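Local coordinates for uncharacterized protein TP-0789 domain-containing protein (Nitrosomonas europaea ATCC 19718, PDB 3BUU), which is of unknown function but belongs to the LolA superfamily, so it may bind lipid or lipoprotein acyl chains and take part in their transport to the outer membrane, at residues V7-L13 / Y131-L135; L91-Q95 / R140-Y144; T98-A102 / I192-A196; N122-E128 / W150-S154; D180-G184 / D209-R213. All coordinates share one frame. Where two conformers were deposited one is given. Residues are numbered along the deposited sequence.

Contact 1 (V7-L13 / Y131-L135); sequences VTAQSIL and YVLEL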
# COMPACT_ATOMS: atom_id res chain seq x y z
N VAL A 7 6.67 -22.99 -10.79
CA VAL A 7 6.20 -21.81 -10.09
C VAL A 7 6.13 -22.15 -8.59
O VAL A 7 5.70 -23.25 -8.26
CB VAL A 7 4.77 -21.52 -10.70
CG1 VAL A 7 4.05 -20.51 -9.99
CG2 VAL A 7 4.88 -21.18 -12.18
N THR A 8 6.53 -21.21 -7.74
CA THR A 8 6.41 -21.42 -6.33
C THR A 8 5.55 -20.30 -5.75
O THR A 8 5.38 -19.25 -6.39
CB THR A 8 7.78 -21.43 -5.63
OG1 THR A 8 8.29 -20.09 -5.62
CG2 THR A 8 8.74 -22.38 -6.33
N ALA A 9 5.02 -20.47 -4.56
CA ALA A 9 4.29 -19.35 -3.92
C ALA A 9 5.17 -18.10 -3.85
O ALA A 9 4.70 -16.99 -4.07
CB ALA A 9 3.79 -19.78 -2.55
N GLN A 10 6.43 -18.29 -3.51
CA GLN A 10 7.36 -17.16 -3.41
C GLN A 10 7.53 -16.48 -4.76
O GLN A 10 7.53 -15.23 -4.85
CB GLN A 10 8.71 -17.68 -2.91
CG GLN A 10 8.69 -18.02 -1.46
CD GLN A 10 8.02 -19.35 -1.06
OE1 GLN A 10 7.75 -20.28 -1.91
NE2 GLN A 10 7.74 -19.46 0.27
N SER A 11 7.69 -17.25 -5.83
CA SER A 11 7.89 -16.64 -7.14
C SER A 11 6.64 -15.95 -7.65
O SER A 11 6.74 -14.91 -8.28
CB SER A 11 8.49 -17.60 -8.16
OG SER A 11 7.57 -18.56 -8.59
N ILE A 12 5.47 -16.50 -7.35
CA ILE A 12 4.21 -15.88 -7.73
C ILE A 12 4.11 -14.52 -7.04
O ILE A 12 3.78 -13.51 -7.66
CB ILE A 12 3.01 -16.77 -7.35
CG1 ILE A 12 3.01 -18.07 -8.16
CG2 ILE A 12 1.70 -16.04 -7.61
CD1 ILE A 12 2.06 -19.10 -7.57
N LEU A 13 4.39 -14.48 -5.74
CA LEU A 13 4.31 -13.23 -5.01
C LEU A 13 5.31 -12.21 -5.54
O LEU A 13 4.99 -11.03 -5.65
CB LEU A 13 4.54 -13.48 -3.51
CG LEU A 13 4.24 -12.26 -2.65
CD1 LEU A 13 2.81 -11.78 -2.77
CD2 LEU A 13 4.65 -12.59 -1.19
N TYR A 131 -4.23 -17.96 -8.88
CA TYR A 131 -3.64 -18.47 -7.67
C TYR A 131 -4.21 -17.66 -6.51
O TYR A 131 -4.15 -16.43 -6.56
CB TYR A 131 -2.13 -18.29 -7.68
CG TYR A 131 -1.40 -18.92 -8.82
CD1 TYR A 131 -1.37 -20.29 -8.99
CD2 TYR A 131 -0.66 -18.15 -9.71
CE1 TYR A 131 -0.60 -20.88 -10.03
CE2 TYR A 131 0.08 -18.71 -10.73
CZ TYR A 131 0.11 -20.08 -10.91
OH TYR A 131 0.86 -20.65 -11.91
N VAL A 132 -4.64 -18.31 -5.43
CA VAL A 132 -5.03 -17.60 -4.20
C VAL A 132 -3.95 -17.87 -3.19
O VAL A 132 -3.83 -19.01 -2.70
CB VAL A 132 -6.44 -17.98 -3.68
CG1 VAL A 132 -6.79 -17.09 -2.49
CG2 VAL A 132 -7.47 -17.84 -4.78
N LEU A 133 -3.13 -16.86 -2.92
CA LEU A 133 -2.06 -17.01 -1.96
C LEU A 133 -2.52 -16.58 -0.59
O LEU A 133 -3.12 -15.52 -0.44
CB LEU A 133 -0.84 -16.13 -2.32
CG LEU A 133 -0.20 -16.44 -3.69
CD1 LEU A 133 1.03 -15.51 -3.92
CD2 LEU A 133 0.22 -17.88 -3.80
N GLU A 134 -2.20 -17.36 0.42
CA GLU A 134 -2.36 -16.94 1.80
C GLU A 134 -1.03 -16.35 2.26
O GLU A 134 0.01 -17.04 2.24
CB GLU A 134 -2.74 -18.14 2.68
CG GLU A 134 -2.89 -17.70 4.12
CD GLU A 134 -3.76 -18.61 4.95
OE1 GLU A 134 -4.34 -19.56 4.41
OE2 GLU A 134 -3.88 -18.36 6.16
N LEU A 135 -1.07 -15.07 2.65
CA LEU A 135 0.11 -14.33 3.09
C LEU A 135 -0.00 -14.18 4.58
O LEU A 135 -0.90 -13.49 5.09
CB LEU A 135 0.11 -12.96 2.42
CG LEU A 135 0.10 -12.95 0.91
CD1 LEU A 135 0.29 -11.54 0.37
CD2 LEU A 135 1.04 -13.88 0.26

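Contact 2 (L91-Q95 / R140-Y144); sequences LSLSQ and RSVTY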
# COMPACT_ATOMS: atom_id res chain seq x y z
N LEU A 91 3.41 6.13 14.94
CA LEU A 91 2.19 5.37 14.56
C LEU A 91 2.68 4.05 13.94
O LEU A 91 3.86 3.93 13.60
CB LEU A 91 1.26 6.14 13.60
CG LEU A 91 0.58 7.45 14.07
CD1 LEU A 91 -0.29 8.02 12.91
CD2 LEU A 91 -0.28 7.28 15.33
N SER A 92 1.82 3.06 13.84
CA SER A 92 2.24 1.76 13.29
C SER A 92 1.82 1.62 11.82
O SER A 92 0.90 2.33 11.34
CB SER A 92 1.66 0.63 14.12
OG SER A 92 0.28 0.48 13.84
N LEU A 93 2.42 0.64 11.15
CA LEU A 93 2.00 0.35 9.79
C LEU A 93 0.52 -0.02 9.67
O LEU A 93 -0.13 0.29 8.66
CB LEU A 93 2.82 -0.80 9.21
CG LEU A 93 4.26 -0.47 8.87
CD1 LEU A 93 5.02 -1.75 8.62
CD2 LEU A 93 4.33 0.42 7.63
N SER A 94 0.02 -0.68 10.69
CA SER A 94 -1.34 -1.18 10.66
C SER A 94 -2.39 -0.13 11.01
O SER A 94 -3.57 -0.41 10.88
CB SER A 94 -1.49 -2.38 11.60
OG SER A 94 -1.42 -1.91 12.94
N GLN A 95 -1.97 1.07 11.46
CA GLN A 95 -2.89 2.12 11.77
C GLN A 95 -3.44 2.82 10.53
O GLN A 95 -2.93 2.66 9.43
CB GLN A 95 -2.27 3.07 12.76
CG GLN A 95 -2.44 2.48 14.17
CD GLN A 95 -1.86 3.33 15.22
OE1 GLN A 95 -0.71 3.78 15.12
NE2 GLN A 95 -2.66 3.58 16.26
N ARG A 140 3.89 -8.96 14.33
CA ARG A 140 2.79 -8.06 14.64
C ARG A 140 3.05 -6.61 14.24
O ARG A 140 2.13 -5.78 14.30
CB ARG A 140 2.48 -8.16 16.13
CG ARG A 140 2.00 -9.55 16.54
CD ARG A 140 1.98 -9.68 18.07
NE ARG A 140 3.28 -9.29 18.63
CZ ARG A 140 3.48 -8.81 19.86
NH1 ARG A 140 2.45 -8.64 20.69
NH2 ARG A 140 4.70 -8.49 20.26
N SER A 141 4.23 -6.32 13.72
CA SER A 141 4.48 -4.96 13.24
C SER A 141 4.28 -4.76 11.76
O SER A 141 4.40 -3.62 11.32
CB SER A 141 5.85 -4.42 13.60
OG SER A 141 6.88 -5.17 12.97
N VAL A 142 3.98 -5.82 11.01
CA VAL A 142 3.67 -5.63 9.61
C VAL A 142 2.24 -5.13 9.51
O VAL A 142 1.51 -4.98 10.52
CB VAL A 142 3.98 -6.86 8.67
CG1 VAL A 142 5.44 -7.26 8.78
CG2 VAL A 142 3.03 -8.02 8.97
N THR A 143 1.81 -4.77 8.31
CA THR A 143 0.54 -4.08 8.18
C THR A 143 -0.65 -4.95 8.57
O THR A 143 -1.60 -4.45 9.19
CB THR A 143 0.40 -3.46 6.79
OG1 THR A 143 1.59 -2.74 6.46
CG2 THR A 143 -0.78 -2.50 6.68
N TYR A 144 -0.62 -6.23 8.17
CA TYR A 144 -1.71 -7.18 8.44
C TYR A 144 -1.20 -8.47 8.94
O TYR A 144 -0.08 -8.88 8.59
CB TYR A 144 -2.52 -7.49 7.14
CG TYR A 144 -2.98 -6.26 6.47
CD1 TYR A 144 -4.10 -5.57 6.92
CD2 TYR A 144 -2.26 -5.73 5.39
CE1 TYR A 144 -4.51 -4.38 6.31
CE2 TYR A 144 -2.65 -4.53 4.77
CZ TYR A 144 -3.78 -3.88 5.25
OH TYR A 144 -4.20 -2.69 4.70
O HOH W 1 4.56 -0.97 12.24
O HOH W 2 1.51 -2.52 12.43
O HOH W 3 -4.07 -2.73 9.06

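Contact 3 (T98-A102 / I192-A196); sequences TGQVA and IMEDA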
# COMPACT_ATOMS: atom_id res chain seq x y z
N THR A 98 -6.15 7.14 5.99
CA THR A 98 -7.40 7.82 5.71
C THR A 98 -8.36 6.78 5.12
O THR A 98 -7.90 5.86 4.42
CB THR A 98 -7.18 9.02 4.76
OG1 THR A 98 -8.41 9.67 4.59
CG2 THR A 98 -6.68 8.59 3.41
N GLY A 99 -9.65 6.91 5.40
CA GLY A 99 -10.60 6.01 4.80
C GLY A 99 -10.24 4.56 5.08
O GLY A 99 -9.98 4.21 6.23
N GLN A 100 -10.26 3.75 4.03
CA GLN A 100 -9.97 2.34 4.14
C GLN A 100 -8.51 2.01 3.90
O GLN A 100 -8.18 0.87 3.63
CB GLN A 100 -10.86 1.58 3.14
CG GLN A 100 -12.31 1.66 3.50
CD GLN A 100 -12.55 1.01 4.84
OE1 GLN A 100 -12.26 -0.16 5.01
NE2 GLN A 100 -13.12 1.75 5.80
N VAL A 101 -7.63 3.03 3.99
CA VAL A 101 -6.21 2.88 3.69
C VAL A 101 -5.41 2.88 4.97
O VAL A 101 -5.55 3.80 5.79
CB VAL A 101 -5.77 4.00 2.75
CG1 VAL A 101 -4.32 3.77 2.30
CG2 VAL A 101 -6.70 4.07 1.51
N ALA A 102 -4.58 1.86 5.17
CA ALA A 102 -3.66 1.77 6.32
C ALA A 102 -2.36 2.48 5.94
O ALA A 102 -1.99 2.58 4.78
CB ALA A 102 -3.38 0.34 6.63
N ILE A 192 -8.93 -0.06 -5.44
CA ILE A 192 -10.17 0.23 -4.72
C ILE A 192 -10.22 -0.59 -3.47
O ILE A 192 -10.14 -1.80 -3.56
CB ILE A 192 -11.40 -0.04 -5.61
CG1 ILE A 192 -11.27 0.72 -6.95
CG2 ILE A 192 -12.68 0.35 -4.88
CD1 ILE A 192 -10.82 -0.19 -8.05
N MSE A 193 -10.33 0.07 -2.33
CA MSE A 193 -10.37 -0.60 -1.02
C MSE A 193 -11.73 -0.40 -0.41
O MSE A 193 -12.16 0.73 -0.20
CB MSE A 193 -9.28 -0.09 -0.06
CG MSE A 193 -7.88 -0.49 -0.54
SE MSE A 193 -6.51 -0.21 0.79
CE MSE A 193 -5.17 -1.00 -0.24
N GLU A 194 -12.39 -1.52 -0.10
CA GLU A 194 -13.78 -1.52 0.34
C GLU A 194 -13.83 -2.06 1.77
O GLU A 194 -13.22 -3.10 2.08
CB GLU A 194 -14.57 -2.42 -0.62
CG GLU A 194 -16.07 -2.55 -0.33
CD GLU A 194 -16.76 -3.53 -1.30
OE1 GLU A 194 -16.20 -3.74 -2.39
OE2 GLU A 194 -17.84 -4.10 -0.99
N ASP A 195 -14.54 -1.36 2.66
CA ASP A 195 -14.78 -1.89 4.01
C ASP A 195 -15.61 -3.16 3.91
O ASP A 195 -16.60 -3.18 3.19
CB ASP A 195 -15.54 -0.86 4.82
CG ASP A 195 -15.55 -1.17 6.31
OD1 ASP A 195 -15.04 -2.22 6.77
OD2 ASP A 195 -16.13 -0.35 7.03
N ALA A 196 -15.19 -4.20 4.64
CA ALA A 196 -15.99 -5.43 4.75
C ALA A 196 -16.96 -5.40 5.91
O ALA A 196 -17.78 -6.29 6.02
CB ALA A 196 -15.11 -6.65 4.86

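Contact 4 (N122-E128 / W150-S154); sequences NESIDDE and WVNQS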
# COMPACT_ATOMS: atom_id res chain seq x y z
N ASN A 122 -6.48 -22.68 -5.89
CA ASN A 122 -6.73 -22.03 -7.17
C ASN A 122 -8.20 -21.73 -7.32
O ASN A 122 -9.01 -22.50 -6.82
CB ASN A 122 -6.16 -22.93 -8.28
CG ASN A 122 -4.61 -23.00 -8.22
OD1 ASN A 122 -3.95 -21.99 -8.10
ND2 ASN A 122 -4.06 -24.19 -8.22
N GLU A 123 -8.55 -20.63 -7.97
CA GLU A 123 -9.95 -20.30 -8.24
C GLU A 123 -10.11 -19.88 -9.68
O GLU A 123 -9.26 -19.19 -10.22
CB GLU A 123 -10.42 -19.12 -7.39
CG GLU A 123 -10.78 -19.37 -5.99
CD GLU A 123 -11.44 -18.21 -5.26
OE1 GLU A 123 -11.88 -17.19 -5.83
OE2 GLU A 123 -11.55 -18.39 -4.03
N SER A 124 -11.22 -20.28 -10.28
CA SER A 124 -11.62 -19.84 -11.60
C SER A 124 -12.76 -18.85 -11.41
O SER A 124 -13.70 -19.11 -10.67
CB SER A 124 -12.14 -21.03 -12.41
OG SER A 124 -11.17 -22.05 -12.50
N ILE A 125 -12.67 -17.71 -12.04
CA ILE A 125 -13.75 -16.77 -11.97
C ILE A 125 -13.81 -16.48 -13.45
O ILE A 125 -12.97 -15.75 -13.99
CB ILE A 125 -13.42 -15.54 -11.04
CG1 ILE A 125 -13.04 -15.96 -9.60
CG2 ILE A 125 -14.55 -14.51 -11.01
CD1 ILE A 125 -12.53 -14.79 -8.69
N ASP A 126 -14.80 -17.11 -14.11
CA ASP A 126 -14.96 -17.07 -15.58
C ASP A 126 -13.93 -17.88 -16.41
O ASP A 126 -13.66 -19.03 -16.06
CB ASP A 126 -15.15 -15.64 -16.09
CG ASP A 126 -16.43 -15.47 -16.93
OD1 ASP A 126 -16.99 -16.45 -17.50
OD2 ASP A 126 -16.86 -14.30 -17.02
N ASP A 127 -13.38 -17.34 -17.50
CA ASP A 127 -12.35 -18.10 -18.21
C ASP A 127 -10.94 -17.77 -17.69
O ASP A 127 -9.93 -18.13 -18.34
CB ASP A 127 -12.46 -18.05 -19.76
CG ASP A 127 -12.23 -16.66 -20.35
OD1 ASP A 127 -12.21 -15.66 -19.59
OD2 ASP A 127 -12.08 -16.57 -21.59
N GLU A 128 -10.88 -17.13 -16.50
CA GLU A 128 -9.63 -16.75 -15.84
C GLU A 128 -9.36 -17.57 -14.58
O GLU A 128 -10.21 -17.72 -13.72
CB GLU A 128 -9.63 -15.28 -15.46
CG GLU A 128 -9.67 -14.36 -16.66
CD GLU A 128 -8.36 -14.39 -17.41
OE1 GLU A 128 -8.14 -15.34 -18.19
OE2 GLU A 128 -7.56 -13.47 -17.21
N TRP A 150 -5.25 -12.77 -4.75
CA TRP A 150 -5.52 -13.43 -6.01
C TRP A 150 -4.55 -12.92 -7.06
O TRP A 150 -4.48 -11.70 -7.29
CB TRP A 150 -6.95 -13.13 -6.46
CG TRP A 150 -8.04 -13.94 -5.84
CD1 TRP A 150 -8.83 -14.82 -6.50
CD2 TRP A 150 -8.51 -13.92 -4.48
NE1 TRP A 150 -9.73 -15.39 -5.63
CE2 TRP A 150 -9.54 -14.87 -4.38
CE3 TRP A 150 -8.14 -13.21 -3.33
CZ2 TRP A 150 -10.23 -15.13 -3.21
CZ3 TRP A 150 -8.82 -13.47 -2.11
CH2 TRP A 150 -9.87 -14.43 -2.09
N VAL A 151 -3.84 -13.82 -7.71
CA VAL A 151 -2.85 -13.51 -8.72
C VAL A 151 -3.25 -14.26 -9.98
O VAL A 151 -3.42 -15.49 -9.96
CB VAL A 151 -1.44 -13.89 -8.25
CG1 VAL A 151 -0.44 -13.58 -9.37
CG2 VAL A 151 -1.05 -13.13 -7.00
N ASN A 152 -3.42 -13.53 -11.08
CA ASN A 152 -3.80 -14.18 -12.35
C ASN A 152 -2.74 -15.17 -12.78
O ASN A 152 -1.55 -14.84 -12.85
CB ASN A 152 -3.95 -13.08 -13.39
CG ASN A 152 -4.72 -13.51 -14.59
OD1 ASN A 152 -4.47 -14.55 -15.13
ND2 ASN A 152 -5.62 -12.69 -15.04
N GLN A 153 -3.14 -16.40 -13.09
CA GLN A 153 -2.16 -17.42 -13.48
C GLN A 153 -1.55 -17.11 -14.83
O GLN A 153 -0.46 -17.58 -15.13
CB GLN A 153 -2.80 -18.79 -13.55
CG GLN A 153 -3.27 -19.31 -12.19
CD GLN A 153 -3.75 -20.73 -12.25
OE1 GLN A 153 -3.68 -21.38 -13.29
NE2 GLN A 153 -4.31 -21.20 -11.17
N SER A 154 -2.26 -16.37 -15.68
CA SER A 154 -1.80 -16.16 -17.04
C SER A 154 -0.60 -15.22 -17.08
O SER A 154 0.31 -15.44 -17.88
CB SER A 154 -2.95 -15.61 -17.93
OG SER A 154 -3.37 -14.33 -17.55
O HOH W 4 -5.48 -13.01 -18.79

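Contact 5 (D180-G184 / D209-R213); sequences DNILG and DMKLR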
# COMPACT_ATOMS: atom_id res chain seq x y z
N ASP A 180 -1.65 0.14 -16.89
CA ASP A 180 -1.01 1.01 -17.89
C ASP A 180 0.46 0.65 -17.98
O ASP A 180 1.07 0.25 -17.01
CB ASP A 180 -1.19 2.45 -17.42
CG ASP A 180 -0.80 3.46 -18.46
OD1 ASP A 180 -0.98 3.20 -19.65
OD2 ASP A 180 -0.31 4.54 -18.07
N ASN A 181 1.05 0.83 -19.18
CA ASN A 181 2.46 0.49 -19.41
C ASN A 181 3.36 1.56 -18.76
O ASN A 181 3.42 2.71 -19.23
CB ASN A 181 2.75 0.34 -20.92
CG ASN A 181 4.22 0.10 -21.19
OD1 ASN A 181 4.88 -0.62 -20.41
ND2 ASN A 181 4.75 0.66 -22.25
N ILE A 182 4.02 1.20 -17.67
CA ILE A 182 4.82 2.11 -16.87
C ILE A 182 6.08 1.37 -16.48
O ILE A 182 6.00 0.34 -15.80
CB ILE A 182 4.03 2.56 -15.62
CG1 ILE A 182 2.77 3.36 -15.98
CG2 ILE A 182 4.94 3.33 -14.67
CD1 ILE A 182 1.79 3.48 -14.83
N LEU A 183 7.25 1.87 -16.88
CA LEU A 183 8.51 1.36 -16.34
C LEU A 183 8.64 -0.14 -16.43
O LEU A 183 9.05 -0.81 -15.49
CB LEU A 183 8.70 1.86 -14.90
CG LEU A 183 8.79 3.39 -14.77
CD1 LEU A 183 8.72 3.79 -13.29
CD2 LEU A 183 10.04 3.96 -15.41
N GLY A 184 8.35 -0.67 -17.62
CA GLY A 184 8.63 -2.08 -17.89
C GLY A 184 7.50 -3.06 -17.66
O GLY A 184 7.68 -4.27 -17.96
N ASP A 209 2.21 9.82 -12.18
CA ASP A 209 3.57 10.33 -12.33
C ASP A 209 4.60 9.47 -11.61
O ASP A 209 5.49 9.99 -10.93
CB ASP A 209 3.65 11.77 -11.86
CG ASP A 209 4.89 12.47 -12.43
OD1 ASP A 209 5.43 12.02 -13.48
OD2 ASP A 209 5.37 13.42 -11.82
N MSE A 210 4.51 8.18 -11.80
CA MSE A 210 5.50 7.28 -11.27
C MSE A 210 6.82 7.47 -12.00
O MSE A 210 6.85 7.45 -13.22
CB MSE A 210 4.99 5.86 -11.41
CG MSE A 210 5.81 4.86 -10.64
SE MSE A 210 5.12 3.04 -10.75
CE MSE A 210 3.49 3.27 -9.79
N LYS A 211 7.92 7.63 -11.27
CA LYS A 211 9.20 7.81 -11.94
C LYS A 211 10.28 7.28 -11.04
O LYS A 211 10.23 7.39 -9.80
CB LYS A 211 9.42 9.27 -12.27
CG LYS A 211 9.48 10.12 -11.08
CD LYS A 211 9.49 11.58 -11.45
CE LYS A 211 8.14 12.09 -11.79
NZ LYS A 211 8.17 13.54 -12.12
N LEU A 212 11.31 6.71 -11.66
CA LEU A 212 12.46 6.24 -10.87
C LEU A 212 13.21 7.43 -10.31
O LEU A 212 13.27 8.49 -10.93
CB LEU A 212 13.34 5.34 -11.73
CG LEU A 212 12.60 4.03 -12.13
CD1 LEU A 212 13.39 3.21 -13.12
CD2 LEU A 212 12.10 3.20 -11.00
N ARG A 213 13.78 7.27 -9.12
CA ARG A 213 14.45 8.40 -8.48
C ARG A 213 15.49 7.83 -7.56
O ARG A 213 15.19 6.88 -6.85
CB ARG A 213 13.43 9.22 -7.64
CG ARG A 213 14.06 10.44 -7.04
CD ARG A 213 13.14 11.51 -6.58
NE ARG A 213 13.92 12.53 -5.89
CZ ARG A 213 13.40 13.58 -5.27
NH1 ARG A 213 12.09 13.76 -5.28
NH2 ARG A 213 14.19 14.43 -4.62

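Contact 1 (V7-L13 / Y131-L135)
A methyl group sitting almost squarely on a tyrosine ring marks this contact: Ile12 CD1 lies 3.6 Å from the centroid of the Tyr131 ring and 10° off its normal, a CH-pi contact over one face. Val7 CG1 reaches the same residue further out, 3.7 Å from Tyr131 OH. Next along the strand, Leu133 pushes into the first helical turn, where its CD1 packs 3.8 Å from Ile12 CG2 and 4.1 Å from Leu13 CB, while its CD2 is 4.2 Å from Ala9 CB. Tyr131 and Leu133 point their CA-to-CB bonds toward the helix; Leu135 points sideways, and its CD1 meets Leu13 CD1 at 4.0 Å. Helix and strand axes cross at 100°, 9.9 Å apart. The helix starts with a capping box: Ser11 N donates to Thr8 OG1 (2.9 Å) and Thr8 N to Ser11 OG (3.0 Å). Val151 and Leu149 of the next strand extend the apolar floor. A helix laid across a strongly curved antiparallel sheet is characteristic of the LolA-like fold.

Contact 2 (L91-Q95 / R140-Y144)
Water does most of the polar work between these two loops, which share no direct hydrogen bond. Water 1 accepts from Leu93 N (2.9 Å) and lies 2.8 Å from Ser141 O, to which it can donate; water 2 accepts from Ser94 N (2.9 Å) and lies 3.1 Å from Val142 O in the same way. Water 3 donates to both Ser94 O and Thr143 O, each at 3.0 Å. Direct contacts are van der Waals in kind: Leu93 CD1 comes within 3.3 Å of Ser141 O, Thr143 CG2 within 3.5 Å of Leu93 O, and Ser94 CB within 3.2 Å of Thr143 O. Leu93 also packs on Leu78 and Thr143 on Ala102. Within 91-95, the backbone bond from Gln95 N to Ser92 O (3.1 Å) closes a type I beta turn. That turn follows strand 89-91, and the other loop links strands 128-137 and 146-152, so this is a water-bridged meeting of two loops in the interior of the LolA-like sheet.

Contact 3 (T98-A102 / I192-A196)
Gln100 lays its side chain along strand residues Met193 to Asp195, with its CB 3.9 Å from Met193 CB and its OE1 3.2 Å from Asp195 CA and 3.4 Å from Asp195 CB. No hydrogen bond crosses here; the amide end finds its partner elsewhere, Gln100 NE2 bonding to Glu201. Asp195, likewise, turns its carboxylate to Ser199 and Leu197. On the other flank the selenomethionine Met193 extends beneath the turn, its SE 3.5 Å from Gln100 O and 4.3 Å from Val101 CG2. What presents Gln100 is a type II' beta turn from Thr98 to Val101, closed by Val101 N to Thr98 O at 2.9 Å, with Gly99 at the second position, where phi is positive (55°). The tiny hairpin of 96-98 and 101-102 rests against the end of strand 185-195 and is also bonded to the strands flanking it: Gln100 O accepts from Lys172 of 170-182, and Gln100 N donates to Ser203 of 202-212. Val101 packs on Leu205 and on Ile106 of helix 103-107.

Contact 4 (N122-E128 / W150-S154)
Two side-chain hydrogen bonds hold these segments together, one near each end. Trp150 NE1 donates to Glu123 OE1 at 2.8 Å (163°), the carboxylate oxygen lying at the indole edge; Glu123 OE2 meanwhile forms a salt bridge with Arg121. Some way along, Asn152 ND2 donates to Glu128 OE2 at 3.0 Å (165°). The other amide atom, Asn152 OD1, accepts from Ser154 N (2.9 Å) in an Asx turn and from Ser154 OG (2.7 Å), and water 4 joins Glu128 OE2 (2.7 Å) to Ser154 OG (2.8 Å). The frame is a beta hairpin at the edge of the antiparallel sheet: strands 115-125 and 128-137 are linked by a type II' turn from Ile125 to Glu128, with Ile125 N bonded to Glu128 O at 3.0 Å. Strand 128-137 lies between 115-125 and 146-152, so Glu123 must reach past it to the indole. Packing is lighter: Ile125 CD1 sits 4.3 Å from Trp150 CD1. Beyond the pair, Lys160 makes a cation-pi contact with Trp150.

Contact 5 (D180-G184 / D209-R213)
Leu183, Met210 and Ile182 carry most of this contact, which lies at the rim of the antiparallel sheet of the LolA-like fold. Strand 170-182 turns there into 185-195, and 202-212 follows as the next strand over. The two segments are therefore not adjacent strands; 185-195 runs between them, and side chains span the gap without any hydrogen bond. Leu183 is the residue most covered. It stands in the hairpin bend, its CA-to-CB bond points toward the other segment, and its CD1 touches a run of three residues: Met210 CG at 4.1 Å, Lys211 CA at 4.3 Å and Leu212 CG at 4.1 Å. Gly184 follows; at its backbone angles a CB would jam against Leu183 O, which calls for glycine. Met210, a selenomethionine, comes next; it also packs on Phe26 and Val28 of strand 26-36, and Pro22 is shared with Leu183 and Leu212, so the small apolar cluster reaches the loop that follows helix 9-20. Lys211 points its CB away, and its NZ makes a salt bridge to Asp209 OD2 at 2.8 Å. Ile182 completes the group from beside Leu183, its CG2 methyl lying 3.9 Å from Met210 SE.

In the fold
Contacts 2 and 3 are the buried ones, contact 5 lies at the surface, and contacts 1 and 4 are partly buried. The last two share strand neighbours: Tyr131 N probably bonds to Val151 O at 2.8 Å, and Val132 packs on Trp150, so helix and edge hairpin meet the same end of the sheet. Contacts 2 and 3 touch through Ala102, whose CB lies 3.9 Å from Thr143 CG2. Contacts 3 and 5 both draw on the 170-212 strands, but on opposite sides of the chain's centre, with centres about 24 Å apart. Buried contact 2 relies on waters, contact 3 on van der Waals packing with Gln100 and Asp195 bonded elsewhere, the edge hairpin of 4 on side-chain hydrogen bonds, and 1 and 5 on apolar side chains.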